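Local coordinates for structural protein VP1 (Trichodysplasia spinulosa-associated polyomavirus, PDB 4U60) that forms the pentameric capsomers of the viral coat and engages sialylated glycolipids such as GM1 through a glycan site on its surface, at residues I25-N30 with A71-P76; Y43-K48 with Q261-P266; G127-M132 with P215-T220; D240-S245 with F269-R274. All coordinates share one frame; numbering follows the deposited sequence. Where two conformers were deposited one is given.

Two of the contacts share one hydrophobic core. Contacts 1 and 4 lie with their centres only about 7 Å apart, their strands paired edge to edge: Ile25 with Ile271, and Ile73 with Leu242, are joined through their backbones. Contact 2 sits about 22 Å from the centre of contact 1, yet touches it where Asn30 meets Tyr43 and Pro266; it uses an earlier part of the strand that carries 269-274. Contact 3, about 14 Å from contact 2 between centres, meets it through Met128 and Tyr262. Contact 2 lies toward the bound glycan: the Lys48 side chain comes within about 8 Å (nearest atoms) of a sialic acid. Contacts 1, 2 and 3 also touch a second subunit.

Contact 1 of 4, residues I25-N30 with A71-P76; sequences IELYLN and ARINLP
Ile25 meets both Ile73 and Leu75, dividing the work between its branches. Its CG2 lies 3.9 Å from CG2 of Ile73, the two side chains sliding past each other in opposite directions, while CG1 comes to 3.6 Å from CD2 of Leu75. CG1 of Ile25 stands beside its own backbone N and anti to the carbonyl carbon (chi1 -69°), which sends one branch to each partner, a division well suited to a beta-branched residue. Leu75 has left the strand, but its CD2 still reaches back to the isoleucine. Two residues on, Leu27 points the same way and offers CD1 to CD1 of Ile73 at 4.1 Å. Leu29 ends the row, its CD2 resting 3.8 Å from CB of Ala71, where a methyl group suffices because the leucine spans most of the gap. The alternate residues Glu26 and Tyr28 face the other way, toward a neighbouring subunit, where they pack on its Ser196 and Pro174.

The strands run roughly antiparallel (151°), but with axes 9.5 Å apart no hydrogen bond joins them. Each is instead bonded along its backbone to another strand, 25-29 to 260-279 and 71-74 to 241-254. This is the face-to-face packing of sheets that characterises the jelly-roll beta-sandwich.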
loop_
_atom_site.group_PDB
_atom_site.type_symbol
_atom_site.label_atom_id
_atom_site.label_comp_id
_atom_site.label_asym_id
_atom_site.label_seq_id
_atom_site.Cartn_x
_atom_site.Cartn_y
_atom_site.Cartn_z
ATOM N N ILE C 25 -24.332 18.852 -13.717
ATOM C CA ILE C 25 -24.570 19.557 -12.480
ATOM C C ILE C 25 -23.226 19.654 -11.773
ATOM O O ILE C 25 -22.533 18.648 -11.595
ATOM C CB ILE C 25 -25.558 18.776 -11.580
ATOM C CG1 ILE C 25 -26.958 18.784 -12.198
ATOM C CG2 ILE C 25 -25.565 19.321 -10.146
ATOM C CD1 ILE C 25 -27.602 20.148 -12.287
ATOM N N GLU C 26 -22.881 20.857 -11.359
ATOM C CA GLU C 26 -21.665 21.091 -10.626
ATOM C C GLU C 26 -22.036 21.700 -9.283
ATOM O O GLU C 26 -22.874 22.597 -9.201
ATOM C CB GLU C 26 -20.797 22.030 -11.457
ATOM C CG GLU C 26 -19.446 22.325 -10.892
ATOM C CD GLU C 26 -18.663 23.246 -11.808
ATOM O OE1 GLU C 26 -17.557 22.866 -12.225
ATOM O OE2 GLU C 26 -19.147 24.351 -12.132
ATOM N N LEU C 27 -21.431 21.197 -8.222
ATOM C CA LEU C 27 -21.668 21.746 -6.892
ATOM C C LEU C 27 -20.524 21.406 -5.980
ATOM O O LEU C 27 -19.683 20.574 -6.306
ATOM C CB LEU C 27 -22.958 21.201 -6.291
ATOM C CG LEU C 27 -22.903 19.746 -5.834
ATOM C CD1 LEU C 27 -23.790 19.468 -4.629
ATOM C CD2 LEU C 27 -23.309 18.837 -6.992
ATOM N N TYR C 28 -20.490 22.067 -4.833
ATOM C CA TYR C 28 -19.610 21.655 -3.744
ATOM C C TYR C 28 -20.439 21.581 -2.473
ATOM O O TYR C 28 -21.508 22.223 -2.361
ATOM C CB TYR C 28 -18.409 22.622 -3.578
ATOM C CG TYR C 28 -18.830 24.031 -3.202
ATOM C CD1 TYR C 28 -19.006 24.398 -1.868
ATOM C CD2 TYR C 28 -19.112 24.970 -4.174
ATOM C CE1 TYR C 28 -19.433 25.680 -1.525
ATOM C CE2 TYR C 28 -19.546 26.251 -3.846
ATOM C CZ TYR C 28 -19.712 26.598 -2.511
ATOM O OH TYR C 28 -20.145 27.875 -2.203
ATOM N N LEU C 29 -19.961 20.779 -1.531
ATOM C CA LEU C 29 -20.528 20.723 -0.198
ATOM C C LEU C 29 -19.448 21.030 0.826
ATOM O O LEU C 29 -18.399 20.392 0.843
ATOM C CB LEU C 29 -21.125 19.342 0.082
ATOM C CG LEU C 29 -22.352 18.987 -0.769
ATOM C CD1 LEU C 29 -22.719 17.531 -0.537
ATOM C CD2 LEU C 29 -23.535 19.901 -0.473
ATOM N N ASN C 30 -19.726 22.016 1.676
ATOM C CA ASN C 30 -18.852 22.289 2.793
ATOM C C ASN C 30 -19.038 21.274 3.908
ATOM O O ASN C 30 -20.100 20.670 4.078
ATOM C CB ASN C 30 -19.022 23.719 3.306
ATOM C CG ASN C 30 -18.163 24.707 2.540
ATOM O OD1 ASN C 30 -16.950 24.523 2.421
ATOM N ND2 ASN C 30 -18.778 25.727 1.994
ATOM N N ALA C 71 -27.181 17.481 -0.113
ATOM C CA ALA C 71 -28.016 18.426 -0.861
ATOM C C ALA C 71 -28.880 17.676 -1.851
ATOM O O ALA C 71 -28.496 16.602 -2.355
ATOM C CB ALA C 71 -27.160 19.434 -1.623
ATOM N N ARG C 72 -30.059 18.234 -2.107
ATOM C CA ARG C 72 -30.899 17.836 -3.212
ATOM C C ARG C 72 -30.793 18.941 -4.239
ATOM O O ARG C 72 -31.086 20.107 -3.932
ATOM C CB ARG C 72 -32.355 17.693 -2.784
ATOM C CG ARG C 72 -33.290 17.364 -3.929
ATOM C CD ARG C 72 -34.750 17.451 -3.493
ATOM N NE ARG C 72 -35.636 17.033 -4.565
ATOM C CZ ARG C 72 -35.966 17.784 -5.604
ATOM N NH1 ARG C 72 -35.500 19.028 -5.721
ATOM N NH2 ARG C 72 -36.791 17.293 -6.531
ATOM N N ILE C 73 -30.400 18.583 -5.455
ATOM C CA ILE C 73 -30.310 19.558 -6.537
ATOM C C ILE C 73 -31.505 19.387 -7.473
ATOM O O ILE C 73 -31.803 18.287 -7.923
ATOM C CB ILE C 73 -29.012 19.391 -7.361
ATOM C CG1 ILE C 73 -27.767 19.447 -6.468
ATOM C CG2 ILE C 73 -28.948 20.426 -8.477
ATOM C CD1 ILE C 73 -27.580 20.680 -5.637
ATOM N N ASN C 74 -32.170 20.498 -7.764
ATOM C CA ASN C 74 -33.288 20.519 -8.693
ATOM C C ASN C 74 -32.802 20.432 -10.110
ATOM O O ASN C 74 -32.005 21.267 -10.538
ATOM C CB ASN C 74 -34.054 21.828 -8.561
ATOM C CG ASN C 74 -34.781 21.921 -7.257
ATOM O OD1 ASN C 74 -35.619 21.065 -6.954
ATOM N ND2 ASN C 74 -34.469 22.936 -6.467
ATOM N N LEU C 75 -33.290 19.444 -10.838
ATOM C CA LEU C 75 -32.930 19.255 -12.222
ATOM C C LEU C 75 -33.989 19.872 -13.124
ATOM O O LEU C 75 -35.126 20.122 -12.693
ATOM C CB LEU C 75 -32.790 17.776 -12.534
ATOM C CG LEU C 75 -31.754 17.042 -11.675
ATOM C CD1 LEU C 75 -31.806 15.552 -11.966
ATOM C CD2 LEU C 75 -30.355 17.595 -11.872
ATOM N N PRO C 76 -33.633 20.108 -14.390
ATOM C CA PRO C 76 -34.605 20.676 -15.304
ATOM C C PRO C 76 -35.851 19.801 -15.415
ATOM O O PRO C 76 -35.736 18.578 -15.577
ATOM C CB PRO C 76 -33.850 20.702 -16.627
ATOM C CG PRO C 76 -32.426 20.832 -16.234
ATOM C CD PRO C 76 -32.308 19.974 -15.013
#

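Contact 2 of 4, residues Y43-K48 with Q261-P266; sequences YGYSEK and QYRGLP
Arg263 lays its guanidinium flat on the ring of Tyr45, the two planes only 4° apart and their centres 4.5 Å from each other. The stack is offset: CZ of the arginine lies off-centre, whereas its CD sits over the ring face, 3.7 Å from the Tyr45 ring centroid, in a CH-pi contact. A bend at chi2 (53°) turns the arginine back across the tyrosine, combining cation-pi attraction with aliphatic contact. On the other guanidinium face lies CD2 of Leu265.

The same group gives NH1 to Gly44 O at 3.1 Å, with the oxygen in the guanidinium plane but NH1 well above the carbonyl plane. Gly264 N reaches Gly44 O from the opposite face of the carbonyl plane, at 3.2 Å and nearly straight. Glycine suits position 44 because a side chain there would collide with Arg263. Farther along, Ser46 OG accepts from Tyr262 N at 2.9 Å and donates to Glu47 O, while Ser46 N binds Tyr262 O. Gln261, extended beyond CG, brings NE2 to Ser46 O at 2.9 Å, almost in line with the carbonyl.

Arg263 NH1 also bonds Gln170 O, and Tyr45 OH bonds Gly147 O, both on a neighbouring subunit, so the stack lies at the pentamer interface. The loop between strands 12-29 and 69-74 thus borders strand 260-279, whose backbone also bonds to its hairpin partner, strand 241-254.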
loop_
_atom_site.group_PDB
_atom_site.type_symbol
_atom_site.label_atom_id
_atom_site.label_comp_id
_atom_site.label_asym_id
_atom_site.label_seq_id
_atom_site.Cartn_x
_atom_site.Cartn_y
_atom_site.Cartn_z
ATOM N N TYR C 43 -15.121 27.312 12.154
ATOM C CA TYR C 43 -15.846 26.736 11.023
ATOM C C TYR C 43 -14.976 25.707 10.319
ATOM O O TYR C 43 -13.782 25.920 10.102
ATOM C CB TYR C 43 -16.221 27.811 10.030
ATOM C CG TYR C 43 -16.962 27.337 8.805
ATOM C CD1 TYR C 43 -18.169 26.666 8.920
ATOM C CD2 TYR C 43 -16.495 27.628 7.523
ATOM C CE1 TYR C 43 -18.884 26.287 7.794
ATOM C CE2 TYR C 43 -17.209 27.242 6.402
ATOM C CZ TYR C 43 -18.405 26.587 6.549
ATOM O OH TYR C 43 -19.164 26.198 5.460
ATOM N N GLY C 44 -15.586 24.604 9.945
ATOM C CA GLY C 44 -14.859 23.497 9.329
ATOM C C GLY C 44 -14.154 22.578 10.290
ATOM O O GLY C 44 -13.404 21.705 9.850
ATOM N N TYR C 45 -14.365 22.796 11.580
ATOM C CA TYR C 45 -13.834 21.966 12.647
ATOM C C TYR C 45 -14.980 21.615 13.579
ATOM O O TYR C 45 -15.995 22.323 13.621
ATOM C CB TYR C 45 -12.782 22.681 13.483
ATOM C CG TYR C 45 -11.472 23.071 12.795
ATOM C CD1 TYR C 45 -11.374 24.219 12.019
ATOM C CD2 TYR C 45 -10.319 22.320 12.991
ATOM C CE1 TYR C 45 -10.172 24.598 11.422
ATOM C CE2 TYR C 45 -9.118 22.674 12.403
ATOM C CZ TYR C 45 -9.038 23.801 11.610
ATOM O OH TYR C 45 -7.846 24.192 11.056
ATOM N N SER C 46 -14.817 20.559 14.371
ATOM C CA SER C 46 -15.730 20.339 15.487
ATOM C C SER C 46 -15.356 21.254 16.653
ATOM O O SER C 46 -14.282 21.891 16.686
ATOM C CB SER C 46 -15.666 18.889 15.948
ATOM O OG SER C 46 -14.459 18.632 16.631
ATOM N N GLU C 47 -16.265 21.338 17.623
ATOM C CA GLU C 47 -15.920 21.822 18.935
ATOM C C GLU C 47 -14.955 20.820 19.567
ATOM O O GLU C 47 -14.814 19.671 19.076
ATOM C CB GLU C 47 -17.171 21.965 19.800
ATOM C CG GLU C 47 -18.177 22.965 19.250
ATOM C CD GLU C 47 -17.654 24.383 19.193
ATOM O OE1 GLU C 47 -16.890 24.803 20.093
ATOM O OE2 GLU C 47 -18.081 25.131 18.294
ATOM N N LYS C 48 -14.311 21.231 20.653
ATOM C CA LYS C 48 -13.385 20.335 21.367
ATOM C C LYS C 48 -14.032 19.002 21.722
ATOM O O LYS C 48 -15.140 18.952 22.278
ATOM C CB LYS C 48 -12.845 21.000 22.633
ATOM C CG LYS C 48 -11.876 22.127 22.339
ATOM C CD LYS C 48 -11.492 22.907 23.575
ATOM C CE LYS C 48 -10.794 24.207 23.190
ATOM N NZ LYS C 48 -10.505 25.038 24.363
ATOM N N GLN C 261 -9.817 18.746 18.027
ATOM C CA GLN C 261 -11.002 19.035 17.214
ATOM C C GLN C 261 -10.905 18.299 15.887
ATOM O O GLN C 261 -9.845 18.309 15.253
ATOM C CB GLN C 261 -11.053 20.525 16.898
ATOM C CG GLN C 261 -11.267 21.432 18.086
ATOM C CD GLN C 261 -10.988 22.861 17.703
ATOM O OE1 GLN C 261 -9.837 23.323 17.770
ATOM N NE2 GLN C 261 -12.022 23.573 17.266
ATOM N N TYR C 262 -12.002 17.700 15.436
ATOM C CA TYR C 262 -12.067 17.179 14.084
ATOM C C TYR C 262 -11.851 18.289 13.075
ATOM O O TYR C 262 -12.290 19.406 13.286
ATOM C CB TYR C 262 -13.440 16.604 13.769
ATOM C CG TYR C 262 -13.790 15.285 14.361
ATOM C CD1 TYR C 262 -13.438 14.117 13.723
ATOM C CD2 TYR C 262 -14.479 15.197 15.563
ATOM C CE1 TYR C 262 -13.799 12.877 14.232
ATOM C CE2 TYR C 262 -14.816 13.968 16.100
ATOM C CZ TYR C 262 -14.490 12.807 15.429
ATOM O OH TYR C 262 -14.834 11.566 15.900
ATOM N N ARG C 263 -11.174 17.963 11.984
ATOM C CA ARG C 263 -11.040 18.838 10.823
ATOM C C ARG C 263 -11.582 18.146 9.578
ATOM O O ARG C 263 -11.230 16.985 9.319
ATOM C CB ARG C 263 -9.581 19.190 10.594
ATOM C CG ARG C 263 -9.277 19.991 9.336
ATOM C CD ARG C 263 -10.131 21.254 9.225
ATOM N NE ARG C 263 -9.588 22.215 8.278
ATOM C CZ ARG C 263 -10.267 23.237 7.767
ATOM N NH1 ARG C 263 -11.541 23.398 8.070
ATOM N NH2 ARG C 263 -9.692 24.059 6.903
ATOM N N GLY C 264 -12.433 18.868 8.831
ATOM C CA GLY C 264 -13.040 18.377 7.615
ATOM C C GLY C 264 -12.721 19.270 6.447
ATOM O O GLY C 264 -12.360 20.434 6.644
ATOM N N LEU C 265 -12.843 18.714 5.229
ATOM C CA LEU C 265 -12.637 19.477 4.011
ATOM C C LEU C 265 -13.869 19.391 3.105
ATOM O O LEU C 265 -14.637 18.416 3.178
ATOM C CB LEU C 265 -11.405 18.979 3.254
ATOM C CG LEU C 265 -10.049 19.285 3.925
ATOM C CD1 LEU C 265 -8.937 18.672 3.090
ATOM C CD2 LEU C 265 -9.797 20.773 4.108
ATOM N N PRO C 266 -14.036 20.388 2.229
ATOM C CA PRO C 266 -15.145 20.357 1.295
ATOM C C PRO C 266 -14.905 19.364 0.161
ATOM O O PRO C 266 -13.772 18.953 -0.084
ATOM C CB PRO C 266 -15.204 21.795 0.749
ATOM C CG PRO C 266 -13.936 22.480 1.176
ATOM C CD PRO C 266 -13.125 21.518 1.982
HETATM O O HOH W 1 -6.573 22.492 9.413
#

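Contact 3 of 4, residues G127-M132 with P215-T220; sequences GMNFHM and PVLQFT
Strand 216-220 pairs antiparallel with a strand of a neighbouring subunit, so that the sheet runs on across the interface, and this contact joins its beginning to strand 129-136. One half of the link is CD2 of Leu217, which sits 3.5 Å from Asn129 OD1 and equally 3.5 Å from His131 NE2. With CG anti to the carbonyl carbon (chi1 -60°), the leucine swings that methyl onto the polar pair. It also touches Val102, Leu105 and Val250, apolar company that suits a leucine.

His131 NE2 donates to Asn129 OD1 at 2.8 Å, almost straight at 174°, with the donor on a lone pair of the amide oxygen and the oxygen in the ring plane. Asn129 and His131 are alternate residues on one face of this jelly-roll strand, and the bond ties them together. ND1 of the histidine bonds Asp248, probably stabilising the ring's orientation. Asn129 ND2 donates to Gly127 O at 3.1 Å. The other half of the link is Pro215, whose CB lies 3.6 Å from Asn129 ND2, crossing the amide at about a right angle.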
loop_
_atom_site.group_PDB
_atom_site.type_symbol
_atom_site.label_atom_id
_atom_site.label_comp_id
_atom_site.label_asym_id
_atom_site.label_seq_id
_atom_site.Cartn_x
_atom_site.Cartn_y
_atom_site.Cartn_z
ATOM N N GLY C 127 -4.363 11.909 12.161
ATOM C CA GLY C 127 -5.204 10.917 12.783
ATOM C C GLY C 127 -6.298 10.412 11.863
ATOM O O GLY C 127 -6.167 10.347 10.640
ATOM N N MET C 128 -7.410 10.066 12.484
ATOM C CA MET C 128 -8.512 9.424 11.803
ATOM C C MET C 128 -8.928 10.130 10.506
ATOM O O MET C 128 -9.145 11.348 10.503
ATOM C CB MET C 128 -9.708 9.434 12.759
ATOM C CG MET C 128 -10.887 8.707 12.209
ATOM S SD MET C 128 -12.397 9.132 13.099
ATOM C CE MET C 128 -11.987 8.586 14.730
ATOM N N ASN C 129 -9.055 9.349 9.424
ATOM C CA ASN C 129 -9.614 9.818 8.166
ATOM C C ASN C 129 -10.860 9.031 7.848
ATOM O O ASN C 129 -10.906 7.814 8.062
ATOM C CB ASN C 129 -8.620 9.721 7.006
ATOM C CG ASN C 129 -7.820 11.001 6.820
ATOM O OD1 ASN C 129 -7.976 11.699 5.807
ATOM N ND2 ASN C 129 -7.031 11.360 7.836
ATOM N N PHE C 130 -11.868 9.736 7.359
ATOM C CA PHE C 130 -13.135 9.121 6.953
ATOM C C PHE C 130 -13.609 9.865 5.733
ATOM O O PHE C 130 -13.792 11.081 5.786
ATOM C CB PHE C 130 -14.165 9.151 8.090
ATOM C CG PHE C 130 -15.531 8.648 7.710
ATOM C CD1 PHE C 130 -15.752 7.298 7.499
ATOM C CD2 PHE C 130 -16.593 9.522 7.566
ATOM C CE1 PHE C 130 -17.030 6.844 7.156
ATOM C CE2 PHE C 130 -17.860 9.067 7.224
ATOM C CZ PHE C 130 -18.068 7.733 7.018
ATOM N N HIS C 131 -13.790 9.148 4.627
ATOM C CA HIS C 131 -14.157 9.748 3.349
ATOM C C HIS C 131 -15.233 8.939 2.700
ATOM O O HIS C 131 -15.053 7.748 2.452
ATOM C CB HIS C 131 -12.944 9.851 2.413
ATOM C CG HIS C 131 -11.854 10.651 3.019
ATOM N ND1 HIS C 131 -11.879 12.023 3.001
ATOM C CD2 HIS C 131 -10.781 10.303 3.757
ATOM C CE1 HIS C 131 -10.849 12.491 3.681
ATOM N NE2 HIS C 131 -10.165 11.466 4.146
ATOM N N MET C 132 -16.362 9.590 2.437
ATOM C CA MET C 132 -17.385 8.917 1.686
ATOM C C MET C 132 -18.162 9.907 0.849
ATOM O O MET C 132 -18.212 11.107 1.128
ATOM C CB MET C 132 -18.299 8.116 2.602
ATOM C CG MET C 132 -19.208 8.970 3.454
ATOM S SD MET C 132 -20.727 9.518 2.624
ATOM C CE MET C 132 -21.687 8.024 2.411
ATOM N N PRO C 215 -2.536 11.314 7.565
ATOM C CA PRO C 215 -3.509 11.385 6.487
ATOM C C PRO C 215 -2.863 11.107 5.142
ATOM O O PRO C 215 -1.766 11.592 4.881
ATOM C CB PRO C 215 -4.022 12.854 6.553
ATOM C CG PRO C 215 -3.673 13.293 7.947
ATOM C CD PRO C 215 -2.383 12.608 8.262
ATOM N N VAL C 216 -3.518 10.272 4.334
ATOM C CA VAL C 216 -3.040 9.984 2.979
ATOM C C VAL C 216 -4.147 10.397 2.028
ATOM O O VAL C 216 -5.238 9.806 2.046
ATOM C CB VAL C 216 -2.695 8.494 2.822
ATOM C CG1 VAL C 216 -2.282 8.213 1.389
ATOM C CG2 VAL C 216 -1.576 8.105 3.781
ATOM N N LEU C 217 -3.900 11.442 1.242
ATOM C CA LEU C 217 -4.932 12.094 0.461
ATOM C C LEU C 217 -4.431 12.344 -0.943
ATOM O O LEU C 217 -3.213 12.527 -1.164
ATOM C CB LEU C 217 -5.348 13.425 1.120
ATOM C CG LEU C 217 -5.915 13.363 2.545
ATOM C CD1 LEU C 217 -5.896 14.720 3.249
ATOM C CD2 LEU C 217 -7.328 12.840 2.547
ATOM N N GLN C 218 -5.355 12.319 -1.897
ATOM C CA GLN C 218 -5.020 12.628 -3.296
ATOM C C GLN C 218 -6.028 13.630 -3.843
ATOM O O GLN C 218 -7.142 13.708 -3.356
ATOM C CB GLN C 218 -5.043 11.374 -4.171
ATOM C CG GLN C 218 -4.175 10.241 -3.681
ATOM C CD GLN C 218 -4.884 9.344 -2.668
ATOM O OE1 GLN C 218 -6.126 9.322 -2.589
ATOM N NE2 GLN C 218 -4.095 8.597 -1.880
ATOM N N PHE C 219 -5.615 14.386 -4.849
ATOM C CA PHE C 219 -6.485 15.305 -5.556
ATOM C C PHE C 219 -6.087 15.409 -7.022
ATOM O O PHE C 219 -4.925 15.569 -7.365
ATOM C CB PHE C 219 -6.545 16.681 -4.866
ATOM C CG PHE C 219 -5.227 17.361 -4.699
ATOM C CD1 PHE C 219 -4.384 17.033 -3.634
ATOM C CD2 PHE C 219 -4.817 18.373 -5.563
ATOM C CE1 PHE C 219 -3.152 17.669 -3.479
ATOM C CE2 PHE C 219 -3.602 19.006 -5.399
ATOM C CZ PHE C 219 -2.775 18.653 -4.355
ATOM N N THR C 220 -7.071 15.306 -7.899
ATOM C CA THR C 220 -6.830 15.435 -9.326
ATOM C C THR C 220 -8.140 15.777 -10.027
ATOM O O THR C 220 -9.215 15.424 -9.540
ATOM C CB THR C 220 -6.224 14.138 -9.938
ATOM O OG1 THR C 220 -5.945 14.309 -11.331
ATOM C CG2 THR C 220 -7.172 12.925 -9.786
#

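Contact 4 of 4, residues D240-S245 with F269-R274; sequences DGLYVS and FNILLR
Val244 presses its CG1 methyl onto the centre of the Phe269 ring, 3.3 Å from the centroid and 11° off the ring normal, in a close CH-pi contact. CG1 stands anti to the backbone N (chi1 -178°), which puts it over the ring and turns CG2 to Ile271, whose CD1 it meets at 3.7 Å. A valine suits this place because its two methyls serve two partners at once. The CD1 methyl of Ile271 also meets CD2 of Leu242 tip to tip, at 3.8 Å, so one isoleucine end fits between two side chains.

These strands, 241-254 and 260-279, form a hairpin, yet here they have parted: their axes lie 10.3 Å apart at 147°, and no hydrogen bond links them. They face each other across the interior of the jelly-roll sandwich, where Phe133 and Val135 of strand 129-136 also touch this cluster.

Packing is looser toward Leu273, where CD2 lies 4.3 Å from CD1 of Leu242. Arg274, next after Leu273 and partly exposed, forms a salt bridge with Glu91. On the outer face of strand 241-254, between Leu242 and Val244, Tyr243 points away from the other strand and is partly exposed; in the conformer given its hydroxyl bonds Arg72.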
loop_
_atom_site.group_PDB
_atom_site.type_symbol
_atom_site.label_atom_id
_atom_site.label_comp_id
_atom_site.label_asym_id
_atom_site.label_seq_id
_atom_site.Cartn_x
_atom_site.Cartn_y
_atom_site.Cartn_z
ATOM N N ASP C 240 -37.289 14.670 -10.487
ATOM C CA ASP C 240 -36.227 15.563 -10.978
ATOM C C ASP C 240 -35.335 16.117 -9.863
ATOM O O ASP C 240 -34.905 17.269 -9.920
ATOM C CB ASP C 240 -36.856 16.708 -11.792
ATOM C CG ASP C 240 -37.685 16.207 -12.952
ATOM O OD1 ASP C 240 -37.391 15.097 -13.472
ATOM O OD2 ASP C 240 -38.666 16.902 -13.340
ATOM N N GLY C 241 -34.988 15.278 -8.889
ATOM C CA GLY C 241 -34.068 15.669 -7.819
ATOM C C GLY C 241 -32.851 14.776 -7.855
ATOM O O GLY C 241 -32.984 13.558 -7.968
ATOM N N LEU C 242 -31.681 15.381 -7.751
ATOM C CA LEU C 242 -30.403 14.659 -7.667
ATOM C C LEU C 242 -29.899 14.820 -6.253
ATOM O O LEU C 242 -29.810 15.934 -5.739
ATOM C CB LEU C 242 -29.413 15.280 -8.643
ATOM C CG LEU C 242 -27.972 14.780 -8.618
ATOM C CD1 LEU C 242 -27.923 13.308 -8.990
ATOM C CD2 LEU C 242 -27.136 15.627 -9.566
ATOM N N TYR C 243 -29.501 13.712 -5.643
ATOM C CA TYR C 243 -29.093 13.722 -4.249
ATOM C C TYR C 243 -27.613 13.406 -4.132
ATOM O O TYR C 243 -27.158 12.375 -4.636
ATOM C CB TYR C 243 -29.959 12.718 -3.479
ATOM C CG TYR C 243 -31.446 13.040 -3.565
ATOM C CD1 TYR C 243 -32.166 12.821 -4.732
ATOM C CD2 TYR C 243 -32.110 13.577 -2.482
ATOM C CE1 TYR C 243 -33.510 13.119 -4.805
ATOM C CE2 TYR C 243 -33.449 13.880 -2.539
ATOM C CZ TYR C 243 -34.144 13.640 -3.700
ATOM O OH TYR C 243 -35.471 13.941 -3.727
ATOM N N VAL C 244 -26.894 14.301 -3.458
ATOM C CA VAL C 244 -25.449 14.195 -3.296
ATOM C C VAL C 244 -25.137 14.295 -1.818
ATOM O O VAL C 244 -25.646 15.192 -1.135
ATOM C CB VAL C 244 -24.734 15.320 -4.070
ATOM C CG1 VAL C 244 -23.236 15.188 -3.936
ATOM C CG2 VAL C 244 -25.160 15.295 -5.535
ATOM N N SER C 245 -24.280 13.389 -1.336
ATOM C CA SER C 245 -23.973 13.339 0.086
ATOM C C SER C 245 -22.512 13.018 0.282
ATOM O O SER C 245 -21.927 12.335 -0.555
ATOM C CB SER C 245 -24.814 12.264 0.783
ATOM O OG SER C 245 -26.207 12.410 0.479
ATOM N N PHE C 269 -18.173 18.216 -6.838
ATOM C CA PHE C 269 -18.789 17.228 -7.707
ATOM C C PHE C 269 -19.127 17.823 -9.061
ATOM O O PHE C 269 -19.650 18.930 -9.137
ATOM C CB PHE C 269 -20.119 16.716 -7.128
ATOM C CG PHE C 269 -20.041 16.160 -5.735
ATOM C CD1 PHE C 269 -20.118 17.010 -4.638
ATOM C CD2 PHE C 269 -19.981 14.782 -5.515
ATOM C CE1 PHE C 269 -20.117 16.511 -3.348
ATOM C CE2 PHE C 269 -19.953 14.290 -4.209
ATOM C CZ PHE C 269 -20.016 15.173 -3.148
ATOM N N ASN C 270 -18.871 17.052 -10.108
ATOM C CA ASN C 270 -19.352 17.358 -11.450
ATOM C C ASN C 270 -20.009 16.097 -11.978
ATOM O O ASN C 270 -19.340 15.103 -12.246
ATOM C CB ASN C 270 -18.209 17.817 -12.368
ATOM C CG ASN C 270 -18.700 18.281 -13.736
ATOM O OD1 ASN C 270 -18.726 19.477 -14.030
ATOM N ND2 ASN C 270 -19.091 17.335 -14.575
ATOM N N ILE C 271 -21.327 16.145 -12.102
ATOM C CA ILE C 271 -22.123 14.978 -12.432
ATOM C C ILE C 271 -22.736 15.132 -13.821
ATOM O O ILE C 271 -23.356 16.149 -14.132
ATOM C CB ILE C 271 -23.231 14.768 -11.375
ATOM C CG1 ILE C 271 -22.590 14.560 -10.001
ATOM C CG2 ILE C 271 -24.124 13.610 -11.769
ATOM C CD1 ILE C 271 -23.501 14.817 -8.834
ATOM N N LEU C 272 -22.532 14.120 -14.650
ATOM C CA LEU C 272 -23.093 14.068 -15.992
ATOM C C LEU C 272 -24.378 13.279 -15.948
ATOM O O LEU C 272 -24.392 12.183 -15.402
ATOM C CB LEU C 272 -22.097 13.391 -16.929
ATOM C CG LEU C 272 -22.542 13.240 -18.375
ATOM C CD1 LEU C 272 -22.538 14.592 -19.057
ATOM C CD2 LEU C 272 -21.641 12.254 -19.110
ATOM N N LEU C 273 -25.452 13.834 -16.520
ATOM C CA LEU C 273 -26.753 13.146 -16.571
ATOM C C LEU C 273 -27.290 13.118 -17.977
ATOM O O LEU C 273 -26.967 13.990 -18.801
ATOM C CB LEU C 273 -27.795 13.806 -15.668
ATOM C CG LEU C 273 -27.390 13.916 -14.198
ATOM C CD1 LEU C 273 -26.923 15.335 -13.918
ATOM C CD2 LEU C 273 -28.522 13.563 -13.263
ATOM N N ARG C 274 -28.125 12.119 -18.243
ATOM C CA ARG C 274 -28.700 11.923 -19.550
ATOM C C ARG C 274 -30.174 11.597 -19.408
ATOM O O ARG C 274 -30.616 11.108 -18.368
ATOM C CB ARG C 274 -27.979 10.807 -20.311
ATOM C CG ARG C 274 -28.186 9.408 -19.750
ATOM C CD ARG C 274 -27.381 8.375 -20.510
ATOM N NE ARG C 274 -27.452 7.056 -19.885
ATOM C CZ ARG C 274 -26.633 6.031 -20.161
ATOM N NH1 ARG C 274 -25.667 6.150 -21.057
ATOM N NH2 ARG C 274 -26.783 4.873 -19.544
#